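Local atomic coordinates of cucumber peeling cupredoxin (PDB entry 1JER), a protein that binds a single copper ion in a type 1 (blue) cupredoxin site and probably serves as an electron-transfer protein in plants. Residues A[47-52]-A[86-91]; A[56-61]-A[99-104]. One frame throughout, in Å; residues are numbered along the deposited sequence. Where two conformers were deposited one is given.

Contact 1. Residues A[47-52]-A[86-91]. With CU (copper (II) ion), chain B.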
loop_
_atom_site.group_PDB
_atom_site.type_symbol
_atom_site.label_atom_id
_atom_site.label_comp_id
_atom_site.label_asym_id
_atom_site.label_seq_id
_atom_site.Cartn_x
_atom_site.Cartn_y
_atom_site.Cartn_z
ATOM N N HIS A 47 14.231 -1.452 -10.664
ATOM C CA HIS A 47 14.647 -1.112 -9.247
ATOM C C HIS A 47 13.725 -1.917 -8.329
ATOM O O HIS A 47 12.860 -2.660 -8.762
ATOM C CB HIS A 47 14.226 0.412 -9.042
ATOM C CG HIS A 47 15.040 1.305 -9.919
ATOM N ND1 HIS A 47 16.384 1.514 -9.698
ATOM C CD2 HIS A 47 14.715 1.989 -11.061
ATOM C CE1 HIS A 47 16.860 2.332 -10.647
ATOM N NE2 HIS A 47 15.873 2.633 -11.468
ATOM N N ASN A 48 13.850 -1.670 -7.024
ATOM C CA ASN A 48 12.891 -2.277 -6.096
ATOM C C ASN A 48 12.815 -1.329 -4.880
ATOM O O ASN A 48 13.462 -0.258 -4.927
ATOM C CB ASN A 48 13.266 -3.680 -5.691
ATOM C CG ASN A 48 14.651 -3.779 -5.079
ATOM O OD1 ASN A 48 15.344 -4.801 -5.243
ATOM N ND2 ASN A 48 15.095 -2.757 -4.436
ATOM N N VAL A 49 12.001 -1.710 -3.915
ATOM C CA VAL A 49 11.862 -0.893 -2.709
ATOM C C VAL A 49 11.908 -1.836 -1.497
ATOM O O VAL A 49 11.127 -2.767 -1.429
ATOM C CB VAL A 49 10.484 -0.188 -2.670
ATOM C CG1 VAL A 49 10.482 0.675 -1.368
ATOM C CG2 VAL A 49 10.341 0.740 -3.875
ATOM N N HIS A 50 12.858 -1.551 -0.606
ATOM C CA HIS A 50 12.998 -2.379 0.591
ATOM C C HIS A 50 13.126 -1.496 1.807
ATOM O O HIS A 50 13.848 -0.507 1.834
ATOM C CB HIS A 50 14.289 -3.230 0.423
ATOM C CG HIS A 50 14.679 -4.019 1.618
ATOM N ND1 HIS A 50 13.956 -5.072 2.117
ATOM C CD2 HIS A 50 15.784 -3.926 2.420
ATOM C CE1 HIS A 50 14.553 -5.576 3.185
ATOM N NE2 HIS A 50 15.663 -4.897 3.388
ATOM N N GLU A 51 12.363 -1.818 2.869
ATOM C CA GLU A 51 12.504 -0.991 4.078
ATOM C C GLU A 51 13.588 -1.548 4.965
ATOM O O GLU A 51 13.737 -2.785 5.075
ATOM C CB GLU A 51 11.132 -0.987 4.799
ATOM C CG GLU A 51 11.243 -0.126 6.071
ATOM C CD GLU A 51 9.925 -0.040 6.822
ATOM O OE1 GLU A 51 8.937 -0.679 6.458
ATOM O OE2 GLU A 51 9.894 0.711 7.823
ATOM N N MET A 52 14.475 -0.771 5.545
ATOM C CA MET A 52 15.524 -1.291 6.416
ATOM C C MET A 52 15.126 -0.987 7.903
ATOM O O MET A 52 14.469 0.006 8.152
ATOM C CB MET A 52 16.815 -0.508 6.231
ATOM C CG MET A 52 17.118 -0.039 4.837
ATOM S SD MET A 52 18.587 -0.921 4.224
ATOM C CE MET A 52 17.821 -2.522 3.935
ATOM N N HIS A 86 11.929 6.122 9.247
ATOM C CA HIS A 86 11.750 4.963 8.350
ATOM C C HIS A 86 12.818 5.107 7.245
ATOM O O HIS A 86 13.160 6.207 6.847
ATOM C CB HIS A 86 10.375 4.901 7.765
ATOM C CG HIS A 86 9.302 4.518 8.743
ATOM N ND1 HIS A 86 8.816 5.399 9.675
ATOM C CD2 HIS A 86 8.642 3.361 8.941
ATOM C CE1 HIS A 86 7.892 4.798 10.408
ATOM N NE2 HIS A 86 7.759 3.570 9.985
ATOM N N TYR A 87 13.329 3.963 6.824
ATOM C CA TYR A 87 14.461 3.986 5.864
ATOM C C TYR A 87 14.093 3.060 4.693
ATOM O O TYR A 87 13.784 1.881 4.911
ATOM C CB TYR A 87 15.634 3.252 6.622
ATOM C CG TYR A 87 16.050 4.071 7.839
ATOM C CD1 TYR A 87 16.637 5.308 7.678
ATOM C CD2 TYR A 87 15.787 3.601 9.114
ATOM C CE1 TYR A 87 17.007 6.076 8.783
ATOM C CE2 TYR A 87 16.161 4.354 10.226
ATOM C CZ TYR A 87 16.764 5.571 10.037
ATOM O OH TYR A 87 17.119 6.331 11.145
ATOM N N PHE A 88 14.193 3.567 3.480
ATOM C CA PHE A 88 13.844 2.673 2.324
ATOM C C PHE A 88 15.018 2.765 1.333
ATOM O O PHE A 88 15.585 3.841 1.132
ATOM C CB PHE A 88 12.618 3.248 1.622
ATOM C CG PHE A 88 11.371 3.266 2.495
ATOM C CD1 PHE A 88 10.561 2.161 2.568
ATOM C CD2 PHE A 88 11.088 4.432 3.234
ATOM C CE1 PHE A 88 9.442 2.152 3.400
ATOM C CE2 PHE A 88 9.983 4.394 4.072
ATOM C CZ PHE A 88 9.165 3.299 4.122
ATOM N N VAL A 89 15.292 1.639 0.670
ATOM C CA VAL A 89 16.401 1.714 -0.306
ATOM C C VAL A 89 16.000 0.847 -1.517
ATOM O O VAL A 89 15.064 0.081 -1.456
ATOM C CB VAL A 89 17.676 1.066 0.285
ATOM C CG1 VAL A 89 18.137 1.843 1.522
ATOM C CG2 VAL A 89 17.389 -0.378 0.690
ATOM N N CYS A 90 16.807 1.005 -2.551
ATOM C CA CYS A 90 16.728 0.081 -3.693
ATOM C C CYS A 90 17.959 -0.854 -3.540
ATOM O O CYS A 90 19.059 -0.345 -3.282
ATOM C CB CYS A 90 16.955 0.904 -5.001
ATOM S SG CYS A 90 16.986 -0.295 -6.405
ATOM N N THR A 91 17.732 -2.153 -3.592
ATOM C CA THR A 91 18.821 -3.100 -3.319
ATOM C C THR A 91 19.465 -3.593 -4.599
ATOM O O THR A 91 20.305 -4.483 -4.583
ATOM C CB THR A 91 18.357 -4.297 -2.486
ATOM O OG1 THR A 91 17.413 -5.076 -3.195
ATOM C CG2 THR A 91 17.680 -3.846 -1.189
HETATM CU CU CU B . 17.442 0.909 -8.162
HETATM O O HOH W 1 12.531 1.598 8.653
#

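Contact 2. Residues A[56-61]-A[99-104]. With CU (copper (II) ion), chain B.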
loop_
_atom_site.group_PDB
_atom_site.type_symbol
_atom_site.label_atom_id
_atom_site.label_comp_id
_atom_site.label_asym_id
_atom_site.label_seq_id
_atom_site.Cartn_x
_atom_site.Cartn_y
_atom_site.Cartn_z
ATOM N N GLN A 56 22.121 2.250 10.684
ATOM C CA GLN A 56 23.504 1.785 10.384
ATOM C C GLN A 56 23.483 1.008 9.077
ATOM O O GLN A 56 24.277 1.305 8.181
ATOM C CB GLN A 56 23.993 0.933 11.549
ATOM C CG GLN A 56 24.421 1.674 12.786
ATOM C CD GLN A 56 23.427 2.519 13.520
ATOM O OE1 GLN A 56 22.449 2.082 14.155
ATOM N NE2 GLN A 56 23.689 3.849 13.567
ATOM N N SER A 57 22.539 0.069 8.976
ATOM C CA SER A 57 22.424 -0.713 7.724
ATOM C C SER A 57 22.085 0.178 6.538
ATOM O O SER A 57 22.614 0.004 5.431
ATOM C CB SER A 57 21.270 -1.721 7.908
ATOM O OG SER A 57 21.725 -2.759 8.748
ATOM N N PHE A 58 21.126 1.095 6.735
ATOM C CA PHE A 58 20.726 2.030 5.651
ATOM C C PHE A 58 21.942 2.828 5.233
ATOM O O PHE A 58 22.236 3.053 4.058
ATOM C CB PHE A 58 19.722 3.025 6.334
ATOM C CG PHE A 58 19.284 4.191 5.492
ATOM C CD1 PHE A 58 18.394 3.983 4.419
ATOM C CD2 PHE A 58 19.713 5.472 5.725
ATOM C CE1 PHE A 58 17.962 5.057 3.670
ATOM C CE2 PHE A 58 19.322 6.544 4.953
ATOM C CZ PHE A 58 18.407 6.326 3.919
ATOM N N ASP A 59 22.687 3.361 6.251
ATOM C CA ASP A 59 23.828 4.190 5.900
ATOM C C ASP A 59 24.865 3.400 5.102
ATOM O O ASP A 59 25.518 3.880 4.182
ATOM C CB ASP A 59 24.481 4.860 7.094
ATOM C CG ASP A 59 23.713 6.027 7.696
ATOM O OD1 ASP A 59 22.766 6.538 7.079
ATOM O OD2 ASP A 59 24.072 6.456 8.835
ATOM N N ALA A 60 25.046 2.145 5.492
ATOM C CA ALA A 60 26.121 1.398 4.815
ATOM C C ALA A 60 25.573 0.698 3.565
ATOM O O ALA A 60 26.392 -0.030 2.959
ATOM C CB ALA A 60 26.541 0.265 5.799
ATOM N N CYS A 61 24.300 0.804 3.254
ATOM C CA CYS A 61 23.701 -0.007 2.173
ATOM C C CYS A 61 24.033 -1.478 2.388
ATOM O O CYS A 61 24.445 -2.172 1.457
ATOM C CB CYS A 61 24.085 0.443 0.786
ATOM S SG CYS A 61 23.552 2.168 0.430
ATOM N N GLY A 99 22.901 6.797 -4.006
ATOM C CA GLY A 99 21.893 7.785 -3.582
ATOM C C GLY A 99 20.462 7.385 -3.703
ATOM O O GLY A 99 19.530 8.206 -3.445
ATOM N N GLN A 100 20.161 6.165 -4.143
ATOM C CA GLN A 100 18.749 5.779 -4.254
ATOM C C GLN A 100 18.332 5.177 -2.897
ATOM O O GLN A 100 18.233 3.973 -2.725
ATOM C CB GLN A 100 18.458 4.784 -5.358
ATOM C CG GLN A 100 16.992 4.572 -5.631
ATOM C CD GLN A 100 16.709 3.667 -6.815
ATOM O OE1 GLN A 100 17.589 2.925 -7.270
ATOM N NE2 GLN A 100 15.507 3.743 -7.352
ATOM N N LYS A 101 18.113 6.096 -1.964
ATOM C CA LYS A 101 17.713 5.651 -0.590
ATOM C C LYS A 101 16.987 6.882 0.020
ATOM O O LYS A 101 17.201 8.014 -0.428
ATOM C CB LYS A 101 19.015 5.403 0.206
ATOM C CG LYS A 101 19.913 6.631 0.269
ATOM C CD LYS A 101 21.336 6.260 0.651
ATOM C CE LYS A 101 21.400 5.367 1.867
ATOM N NZ LYS A 101 22.825 5.271 2.399
ATOM N N LEU A 102 16.076 6.603 0.928
ATOM C CA LEU A 102 15.197 7.705 1.426
ATOM C C LEU A 102 14.945 7.437 2.920
ATOM O O LEU A 102 14.687 6.336 3.336
ATOM C CB LEU A 102 13.855 7.523 0.655
ATOM C CG LEU A 102 12.700 8.365 1.270
ATOM C CD1 LEU A 102 12.829 9.803 0.787
ATOM C CD2 LEU A 102 11.359 7.785 0.772
ATOM N N SER A 103 15.147 8.476 3.734
ATOM C CA SER A 103 14.837 8.327 5.165
ATOM C C SER A 103 13.832 9.425 5.514
ATOM O O SER A 103 13.973 10.574 5.113
ATOM C CB SER A 103 16.094 8.498 6.026
ATOM O OG SER A 103 16.594 9.770 5.904
ATOM N N ILE A 104 12.765 9.000 6.204
ATOM C CA ILE A 104 11.741 10.008 6.504
ATOM C C ILE A 104 11.308 9.876 7.970
ATOM O O ILE A 104 11.445 8.835 8.581
ATOM C CB ILE A 104 10.520 9.813 5.622
ATOM C CG1 ILE A 104 9.844 8.443 5.794
ATOM C CG2 ILE A 104 10.856 10.042 4.151
ATOM C CD1 ILE A 104 8.367 8.484 5.416
HETATM CU CU CU B . 17.442 0.909 -8.162
HETATM O O HOH W 2 23.326 7.483 4.175
#

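Contact 1. Residues A[47-52]-A[86-91]
His47 and Cys90 meet at the copper ion, one from each segment: His47 ND1 binds the metal at 2.0 Å and Cys90 SG at 2.2 Å. The thiolate lies at the edge of the His47 imidazole, in its plane, and reaches the metal because SG stands anti to the backbone N (chi1 176°). His95 and Gln100 complete the coordination. Asn48 N also donates to Cys90 SG over 3.5 Å, at 156° at the hydrogen; such a bond would be expected to stabilise negative charge on the sulfur. Asn48 O accepts a hydrogen bond from Trp14 NE1 and also lies close to Cys90 CA, while the Asn48 side chain crosses that of Thr91 at about a right angle.

Behind the metal the segments join as antiparallel strands. His50 and Val89 form a hydrogen-bonded pair, His50 N to Val89 O at 2.9 Å and Val89 N to His50 O at 2.8 Å. On the face bearing these two residues, Met52 bends its chain across Val89, SD lying 3.8 Å from Val89 CG2, and Thr91 CG2 packs against His50 CB. On the other face the extended chain of Glu51 passes Phe88, with Glu51 CB 3.8 Å from Phe88 CE1. Its OE2 ends at the edge of the His86 ring. One water accepts from Tyr87 N and lies within hydrogen-bonding distance of Glu51 OE2 and Met52 O. Phe88 continues inward to Leu38. A histidine and a cysteine brought together by neighbouring segments that continue as antiparallel strands, with a backbone N-H to the thiolate, are characteristic of the type 1 copper site of the cupredoxin fold.

Contact 2. Residues A[56-61]-A[99-104]
Phe58 and Lys101 carry this contact, in which the helix 55-60 packs on the strand 101-107 of the cupredoxin sheet; the short segments run at 147° to each other. The apolar and aromatic part is a CH-pi and cation-pi arrangement. Lys101 CE sits over the centre of the Phe58 ring, 3.8 Å from the centroid, and NZ follows over the same face at 4.6 Å. The bend at chi3 (-49°) turns CE over the ring. Ser103 CB adds a contact at Phe58 CZ, and the ring also meets Tyr87 and Val89 of the neighbouring strand.

Polar contacts hold the ammonium end. Water 2 accepts from Lys101 NZ and donates to Asp59 OD1, linking the two charges indirectly; Asp59 OD2 has its own salt bridge to Lys55.

Covalent and metal links lie at the ends of the segments. Cys61, with positive phi in a Schellman motif closing the helix, is joined by a disulfide to Cys96, and its SG lies 3.7 Å from Lys101 NZ. Gln100, just before the strand, sends its extended side chain the other way, OE1 binding the copper at 2.2 Å.

The helix end and the lysine share one acceptor: Phe58 O takes Cys61 N at 3.2 Å and Lys101 NZ at 2.8 Å, the two donors arriving from opposite faces of the carbonyl plane.

How the contacts relate
The centres of contacts 1 and 2 lie about 8 Å apart, and their segments alternate along the chain: 47-52, 56-61, 86-91, 99-104. Strand 50-52 leads into helix 55-60, and strand 84-89 is followed by strand 101-107, its antiparallel neighbour in the same four-stranded sheet. Contact 1 therefore joins the edge strand to the middle of that sheet, and contact 2 lays the helix against it. Phe88 O and Leu102 N, 2.8 Å apart, probably hydrogen bond between the two, and Tyr87 CB packs on Phe58 CD1. The copper site is shared as well: contact 1 supplies two ligands and the strand side of contact 2 a third.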